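Local coordinates for chromosome replication initiation protein (Geobacillus kaustophilus, PDB 2VN2) that probably takes part in initiating chromosome replication as a component of the primosome, and is represented here by its N-terminal domain, at residues V36-M41 and R73-K78. Residues are numbered along the deposited sequence; the frame is centred on the assembly and turned at random.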
loop_
_atom_site.group_PDB
_atom_site.type_symbol
_atom_site.label_atom_id
_atom_site.label_comp_id
_atom_site.label_asym_id
_atom_site.label_seq_id
_atom_site.Cartn_x
_atom_site.Cartn_y
_atom_site.Cartn_z
ATOM N N VAL A 36 -1.049 12.098 -10.183
ATOM C CA VAL A 36 -2.355 11.770 -9.697
ATOM C C VAL A 36 -3.162 11.058 -10.814
ATOM O O VAL A 36 -3.941 10.163 -10.538
ATOM C CB VAL A 36 -3.062 13.012 -9.134
ATOM C CG1 VAL A 36 -4.561 12.599 -8.543
ATOM C CG2 VAL A 36 -2.217 13.665 -8.053
ATOM N N LEU A 37 -2.994 11.458 -12.097
ATOM C CA LEU A 37 -3.772 10.776 -13.163
ATOM C C LEU A 37 -3.392 9.273 -13.185
ATOM O O LEU A 37 -4.260 8.403 -13.271
ATOM C CB LEU A 37 -3.616 11.448 -14.574
ATOM C CG LEU A 37 -4.362 10.744 -15.762
ATOM C CD1 LEU A 37 -4.414 11.627 -16.922
ATOM C CD2 LEU A 37 -3.540 9.507 -16.244
ATOM N N LEU A 38 -2.112 8.984 -13.091
ATOM C CA LEU A 38 -1.567 7.604 -13.052
ATOM C C LEU A 38 -2.161 6.826 -11.859
ATOM O O LEU A 38 -2.521 5.614 -11.958
ATOM C CB LEU A 38 -0.005 7.718 -12.911
ATOM C CG LEU A 38 0.707 8.141 -14.198
ATOM C CD1 LEU A 38 2.234 8.222 -13.990
ATOM C CD2 LEU A 38 0.300 7.289 -15.485
ATOM N N LEU A 39 -2.266 7.518 -10.707
ATOM C CA LEU A 39 -2.928 6.918 -9.445
ATOM C C LEU A 39 -4.312 6.676 -9.778
ATOM O O LEU A 39 -4.784 5.572 -9.498
ATOM C CB LEU A 39 -2.911 7.883 -8.226
ATOM C CG LEU A 39 -1.585 7.909 -7.406
ATOM C CD1 LEU A 39 -0.264 7.474 -8.125
ATOM C CD2 LEU A 39 -1.336 9.211 -6.523
ATOM N N HIS A 40 -5.047 7.675 -10.366
ATOM C CA HIS A 40 -6.485 7.260 -10.708
ATOM C C HIS A 40 -6.505 6.029 -11.669
ATOM O O HIS A 40 -7.345 5.149 -11.474
ATOM C CB HIS A 40 -7.403 8.322 -11.262
ATOM C CG HIS A 40 -7.675 9.468 -10.341
ATOM N ND1 HIS A 40 -8.550 9.400 -9.283
ATOM C CD2 HIS A 40 -7.176 10.724 -10.332
ATOM C CE1 HIS A 40 -8.576 10.562 -8.658
ATOM N NE2 HIS A 40 -7.747 11.379 -9.277
ATOM N N MET A 41 -5.646 5.976 -12.703
ATOM C CA MET A 41 -5.635 4.800 -13.578
ATOM C C MET A 41 -5.311 3.591 -12.816
ATOM O O MET A 41 -5.984 2.662 -13.017
ATOM C CB MET A 41 -4.691 4.805 -14.774
ATOM C CG MET A 41 -4.972 5.949 -15.882
ATOM S SD MET A 41 -3.518 6.192 -17.042
ATOM C CE MET A 41 -3.131 4.506 -17.144
ATOM N N ARG A 73 -3.035 11.378 -23.839
ATOM C CA ARG A 73 -2.241 11.615 -25.064
ATOM C C ARG A 73 -0.752 12.005 -24.812
ATOM O O ARG A 73 0.141 11.381 -25.382
ATOM C CB ARG A 73 -2.980 12.647 -25.954
ATOM C CG ARG A 73 -2.507 12.718 -27.397
ATOM C CD ARG A 73 -3.536 13.428 -28.427
ATOM N NE ARG A 73 -4.984 13.040 -28.325
ATOM C CZ ARG A 73 -5.999 13.917 -28.449
ATOM N NH1 ARG A 73 -7.293 13.545 -28.356
ATOM N NH2 ARG A 73 -5.707 15.204 -28.662
ATOM N N ARG A 74 -0.496 13.019 -23.979
ATOM C CA ARG A 74 0.902 13.457 -23.661
ATOM C C ARG A 74 1.707 12.361 -22.912
ATOM O O ARG A 74 2.918 12.221 -23.144
ATOM C CB ARG A 74 0.930 14.857 -22.926
ATOM C CG ARG A 74 2.353 15.351 -22.399
ATOM C CD ARG A 74 2.846 16.868 -22.893
ATOM N NE ARG A 74 4.162 17.428 -22.351
ATOM C CZ ARG A 74 4.333 18.328 -21.348
ATOM N NH1 ARG A 74 3.293 18.828 -20.691
ATOM N NH2 ARG A 74 5.567 18.686 -20.968
ATOM N N LEU A 75 1.052 11.580 -22.034
ATOM C CA LEU A 75 1.741 10.428 -21.389
ATOM C C LEU A 75 2.114 9.304 -22.429
ATOM O O LEU A 75 3.176 8.666 -22.253
ATOM C CB LEU A 75 0.871 9.772 -20.274
ATOM C CG LEU A 75 0.714 10.630 -18.993
ATOM C CD1 LEU A 75 -0.373 10.002 -18.130
ATOM C CD2 LEU A 75 2.037 10.703 -18.227
ATOM N N LEU A 76 1.203 9.017 -23.389
ATOM C CA LEU A 76 1.450 8.059 -24.526
ATOM C C LEU A 76 2.648 8.534 -25.300
ATOM O O LEU A 76 3.617 7.764 -25.557
ATOM C CB LEU A 76 0.229 7.901 -25.511
ATOM C CG LEU A 76 -0.946 7.095 -24.941
ATOM C CD1 LEU A 76 -2.273 7.284 -25.621
ATOM C CD2 LEU A 76 -0.657 5.617 -24.715
ATOM N N GLN A 77 2.631 9.815 -25.620
ATOM C CA GLN A 77 3.833 10.369 -26.281
ATOM C C GLN A 77 5.097 10.478 -25.520
ATOM O O GLN A 77 6.135 10.153 -26.057
ATOM C CB GLN A 77 3.559 11.599 -27.167
ATOM C CG GLN A 77 3.692 12.932 -26.626
ATOM C CD GLN A 77 2.612 13.839 -27.306
ATOM O OE1 GLN A 77 1.878 13.385 -28.236
ATOM N NE2 GLN A 77 2.455 15.079 -26.789
ATOM N N LYS A 78 5.070 10.879 -24.248
ATOM C CA LYS A 78 6.346 10.778 -23.477
ATOM C C LYS A 78 6.781 9.319 -23.279
ATOM O O LYS A 78 7.826 9.102 -22.793
ATOM C CB LYS A 78 6.274 11.509 -22.134
ATOM C CG LYS A 78 6.004 13.014 -22.205
ATOM C CD LYS A 78 5.191 13.485 -20.957
ATOM C CE LYS A 78 5.745 14.748 -20.351
ATOM N NZ LYS A 78 4.874 15.284 -19.290
#
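Leu37, Leu38 and Leu75 meet without any flat group between them; the nearby guanidinium of Arg74 carries Lys78 NZ over the centre of one face, 3.7 Å above its plane. Glu34, in a salt bridge with Lys78 and touching the side chain of Arg74, probably offsets the nearness of the two positive groups. The contact itself illustrates how one leucine methyl can bridge two side chains of a facing helix. Leu75 CD1 serves both partners, lying 3.7 Å from Leu37 CD2 and 3.8 Å from Leu38 CD2. Leu37 and Leu75 run past one another in opposite directions, whereas Leu38 comes in at a slant. Leu37, its CG turned beside the carbonyl carbon (chi1 177°), reaches out to helix 65-77, touching also Cys68, Met71 and Val72 there. No hydrogen bond spans the two segments, and the CA atoms of Leu38 and Leu75 stay 9.4 Å apart, a light, wholly apolar touch in the buried core of what is probably a winged-helix domain. Helix 32-45 thus packs against the C-terminal part of helix 65-77, Ile81 and Leu30 extend the apolar cluster just before strand 82-83 and helix 32-45, and His40 bonds to Tyr25 of a second subunit.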